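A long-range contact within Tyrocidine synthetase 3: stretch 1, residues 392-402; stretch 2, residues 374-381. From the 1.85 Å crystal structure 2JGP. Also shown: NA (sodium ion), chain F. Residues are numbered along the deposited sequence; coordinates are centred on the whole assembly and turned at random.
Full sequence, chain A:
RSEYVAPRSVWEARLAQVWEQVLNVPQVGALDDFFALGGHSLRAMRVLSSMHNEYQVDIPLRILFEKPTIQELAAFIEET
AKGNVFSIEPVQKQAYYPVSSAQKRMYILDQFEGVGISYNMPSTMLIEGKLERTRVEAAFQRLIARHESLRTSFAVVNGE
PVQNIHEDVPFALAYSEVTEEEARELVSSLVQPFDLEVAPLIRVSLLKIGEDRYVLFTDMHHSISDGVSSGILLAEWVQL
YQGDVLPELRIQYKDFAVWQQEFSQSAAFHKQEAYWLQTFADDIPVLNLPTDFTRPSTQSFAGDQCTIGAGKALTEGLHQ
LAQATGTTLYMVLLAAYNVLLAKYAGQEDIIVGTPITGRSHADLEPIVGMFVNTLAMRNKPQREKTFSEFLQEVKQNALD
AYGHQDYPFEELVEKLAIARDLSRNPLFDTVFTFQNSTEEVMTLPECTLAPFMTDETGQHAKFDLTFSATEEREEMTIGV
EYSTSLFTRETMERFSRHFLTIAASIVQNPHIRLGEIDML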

# COMPACT_ATOMS: atom_id res chain seq x y z
N GLN A 392 3.85 -10.33 -19.16
CA GLN A 392 3.45 -11.56 -18.51
C GLN A 392 4.38 -11.92 -17.36
O GLN A 392 3.94 -12.48 -16.36
CB GLN A 392 3.36 -12.70 -19.51
CG GLN A 392 2.23 -12.52 -20.51
CD GLN A 392 0.86 -12.46 -19.85
OE1 GLN A 392 0.54 -13.29 -18.99
NE2 GLN A 392 0.05 -11.47 -20.24
N GLU A 393 5.67 -11.60 -17.49
CA GLU A 393 6.61 -11.79 -16.38
C GLU A 393 6.24 -10.89 -15.21
O GLU A 393 6.22 -11.33 -14.06
CB GLU A 393 8.05 -11.53 -16.83
CG GLU A 393 8.55 -12.49 -17.90
CD GLU A 393 9.98 -12.20 -18.30
OE1 GLU A 393 10.54 -11.17 -17.86
OE2 GLU A 393 10.54 -13.01 -19.06
N VAL A 394 5.92 -9.63 -15.52
CA VAL A 394 5.48 -8.65 -14.51
C VAL A 394 4.23 -9.12 -13.79
O VAL A 394 4.13 -9.02 -12.57
CB VAL A 394 5.22 -7.25 -15.15
CG1 VAL A 394 4.59 -6.29 -14.13
CG2 VAL A 394 6.52 -6.66 -15.69
N LYS A 395 3.28 -9.67 -14.54
CA LYS A 395 2.06 -10.21 -13.96
C LYS A 395 2.36 -11.37 -13.02
O LYS A 395 1.87 -11.42 -11.90
CB LYS A 395 1.10 -10.69 -15.05
CG LYS A 395 -0.06 -11.53 -14.52
CD LYS A 395 -0.88 -12.10 -15.66
CE LYS A 395 -2.08 -12.87 -15.13
NZ LYS A 395 -2.97 -13.31 -16.23
N GLN A 396 3.16 -12.32 -13.51
CA GLN A 396 3.52 -13.51 -12.76
C GLN A 396 4.25 -13.16 -11.46
O GLN A 396 3.95 -13.71 -10.40
CB GLN A 396 4.37 -14.45 -13.62
CG GLN A 396 4.41 -15.89 -13.14
CD GLN A 396 3.01 -16.48 -12.93
OE1 GLN A 396 2.64 -16.82 -11.80
NE2 GLN A 396 2.23 -16.56 -13.99
N ASN A 397 5.21 -12.25 -11.56
CA ASN A 397 5.97 -11.82 -10.40
C ASN A 397 5.12 -11.03 -9.41
O ASN A 397 5.34 -11.10 -8.20
CB ASN A 397 7.19 -11.00 -10.83
CG ASN A 397 8.24 -11.84 -11.52
OD1 ASN A 397 8.40 -13.03 -11.21
ND2 ASN A 397 8.95 -11.25 -12.47
N ALA A 398 4.14 -10.30 -9.93
CA ALA A 398 3.21 -9.54 -9.09
C ALA A 398 2.31 -10.49 -8.31
O ALA A 398 2.17 -10.36 -7.09
CB ALA A 398 2.37 -8.60 -9.94
N LEU A 399 1.72 -11.46 -9.00
CA LEU A 399 0.88 -12.46 -8.36
C LEU A 399 1.67 -13.25 -7.31
O LEU A 399 1.17 -13.48 -6.22
CB LEU A 399 0.28 -13.41 -9.39
CG LEU A 399 -0.78 -12.79 -10.32
CD1 LEU A 399 -1.19 -13.78 -11.40
CD2 LEU A 399 -1.98 -12.34 -9.51
N ASP A 400 2.90 -13.63 -7.65
CA ASP A 400 3.78 -14.34 -6.71
C ASP A 400 4.06 -13.47 -5.50
O ASP A 400 4.04 -13.95 -4.37
CB ASP A 400 5.10 -14.74 -7.38
CG ASP A 400 4.94 -15.85 -8.42
OD1 ASP A 400 3.87 -16.50 -8.46
OD2 ASP A 400 5.89 -16.08 -9.20
N ALA A 401 4.31 -12.19 -5.73
CA ALA A 401 4.56 -11.23 -4.66
C ALA A 401 3.35 -11.10 -3.74
O ALA A 401 3.48 -11.17 -2.52
CB ALA A 401 4.94 -9.87 -5.24
N TYR A 402 2.17 -10.92 -4.33
CA TYR A 402 0.94 -10.82 -3.56
C TYR A 402 0.66 -12.11 -2.77
O TYR A 402 0.20 -12.05 -1.63
CB TYR A 402 -0.27 -10.51 -4.45
CG TYR A 402 -0.16 -9.22 -5.25
CD1 TYR A 402 -0.78 -9.11 -6.49
CD2 TYR A 402 0.59 -8.14 -4.80
CE1 TYR A 402 -0.68 -7.94 -7.25
CE2 TYR A 402 0.69 -6.96 -5.55
CZ TYR A 402 0.05 -6.88 -6.77
OH TYR A 402 0.15 -5.74 -7.53
NA NA F . 1.61 -16.98 -9.86
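Stretch 2, residues 374-381: TLAMRNKP

The packing of a helix against a β-strand of the same chain is among the commonest ways in which a protein builds its interior, and this pair from Tyrocidine synthetase 3 illustrates how the two periodicities are reconciled. Residues 392-402 form a segment of a longer helix, regular throughout, with i to i+4 bonds such as N397 N to E393 O at 2.8 Å and A401 N to N397 O at 2.9 Å. Residues 374-379 are extended, the end of a strand that begins earlier in the chain, with phi between -141° and -83° and psi between 102° and 163°; K380 and P381 follow outside the strand. The two elements run roughly antiparallel, their N-to-C directions 151° apart, and their axes approach to 8.8 Å.

The register follows from that direction. The end of the strand meets the early part of the helix segment, where V394 CA lies 6.5 Å from N379 CA; further along, A398 CA is 7.2 Å from M377 CA and A401 CA is 7.1 Å from L375 CA. Steps of two residues along the strand are thus matched by steps of four and three along the helix. This is the general principle at work: alternate strand residues meet successive turns of one helical face. A376, whose CA-to-CB bond points away from the helix, takes no part, just as K395 and L399 point away on the helix side.

Two alanines, A398 and A401, lie where the helix meets the apolar side chains of the strand. A401 points toward the strand, and its CB lies 3.9 Å from L375 CD1 and 3.8 Å from M377 SD. M377 leaves its backbone sideways, but its chi angles (t, p, p) bring the end of the side chain nearer the helix. Its sulfur SD comes within 3.9 Å of A398 CA, while its methyl CE lies 4.2 Å from A398 CB. Y402 completes this apolar cluster: its CD2 is 3.7 Å from L375 CD1, which meets the ring at its edge, near the ring plane.

Toward the other end the contact becomes polar, although no clear direct hydrogen bond joins the two stretches. N379 has the largest area covered by the opposing stretch, 68 Å², and its side chain reaches the helix beside V394 and N397. N397 itself points toward the strand, yet its ND2, 3.5 Å from R378 O, makes no hydrogen bond there because the angle is poor. The side chain of R378 leaves sideways and its end leads away from the helix, to hydrogen bonds elsewhere in the structure.

A water adds a polar link between the two stretches. Water 1 accepts a hydrogen bond from K380 N at 2.8 Å and donates one to E393 OE1, also at 2.8 Å, bridging the backbone just beyond the strand to a side chain of the helix. Altogether 395 Å² is buried between the stretches, summed over both sides, in an interface that combines apolar packing with a water-mediated connection.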

# COMPACT_ATOMS: atom_id res chain seq x y z
N THR A 374 5.34 -2.57 1.69
CA THR A 374 5.97 -2.36 0.39
C THR A 374 6.54 -3.69 -0.08
O THR A 374 7.11 -4.45 0.72
CB THR A 374 7.08 -1.30 0.43
OG1 THR A 374 6.56 -0.07 0.96
CG2 THR A 374 7.63 -1.04 -0.98
N LEU A 375 6.33 -3.99 -1.35
CA LEU A 375 6.92 -5.15 -1.97
C LEU A 375 8.04 -4.69 -2.89
O LEU A 375 7.86 -3.75 -3.66
CB LEU A 375 5.88 -5.91 -2.79
CG LEU A 375 4.56 -6.22 -2.08
CD1 LEU A 375 3.62 -6.93 -3.06
CD2 LEU A 375 4.79 -7.05 -0.83
N ALA A 376 9.20 -5.34 -2.79
CA ALA A 376 10.30 -5.10 -3.72
C ALA A 376 10.03 -5.91 -4.98
O ALA A 376 10.25 -7.12 -4.99
CB ALA A 376 11.62 -5.50 -3.10
N MET A 377 9.55 -5.25 -6.02
CA MET A 377 9.18 -5.93 -7.25
C MET A 377 10.36 -5.96 -8.22
O MET A 377 10.78 -4.91 -8.72
CB MET A 377 7.97 -5.23 -7.89
CG MET A 377 7.15 -6.12 -8.76
SD MET A 377 6.16 -7.30 -7.81
CE MET A 377 4.77 -6.32 -7.28
N ARG A 378 10.88 -7.15 -8.48
CA ARG A 378 12.04 -7.33 -9.37
C ARG A 378 11.60 -7.87 -10.72
O ARG A 378 10.88 -8.86 -10.80
CB ARG A 378 13.06 -8.28 -8.74
CG ARG A 378 14.32 -8.50 -9.58
CD ARG A 378 15.26 -9.43 -8.87
NE ARG A 378 16.53 -9.60 -9.58
CZ ARG A 378 17.64 -10.10 -9.03
NH1 ARG A 378 17.65 -10.50 -7.76
NH2 ARG A 378 18.75 -10.20 -9.75
N ASN A 379 12.05 -7.21 -11.78
CA ASN A 379 11.76 -7.64 -13.14
C ASN A 379 12.98 -7.45 -14.03
O ASN A 379 13.91 -6.72 -13.68
CB ASN A 379 10.58 -6.85 -13.70
CG ASN A 379 9.26 -7.35 -13.16
OD1 ASN A 379 8.63 -6.72 -12.31
ND2 ASN A 379 8.83 -8.52 -13.64
N LYS A 380 12.97 -8.12 -15.18
CA LYS A 380 14.12 -8.18 -16.06
C LYS A 380 13.76 -7.74 -17.47
O LYS A 380 13.57 -8.58 -18.36
CB LYS A 380 14.72 -9.59 -16.03
CG LYS A 380 15.26 -9.95 -14.65
CD LYS A 380 15.93 -11.30 -14.62
CE LYS A 380 16.28 -11.69 -13.19
NZ LYS A 380 16.80 -13.08 -13.12
N PRO A 381 13.63 -6.42 -17.67
CA PRO A 381 13.32 -5.87 -18.99
C PRO A 381 14.51 -5.97 -19.95
O PRO A 381 15.24 -5.00 -20.17
CB PRO A 381 12.95 -4.41 -18.69
CG PRO A 381 13.71 -4.09 -17.46
CD PRO A 381 13.76 -5.36 -16.65
O HOH W 1 10.68 -9.76 -15.46
O HOH W 2 -0.22 -17.83 -11.05
O HOH W 3 1.21 -16.61 -7.83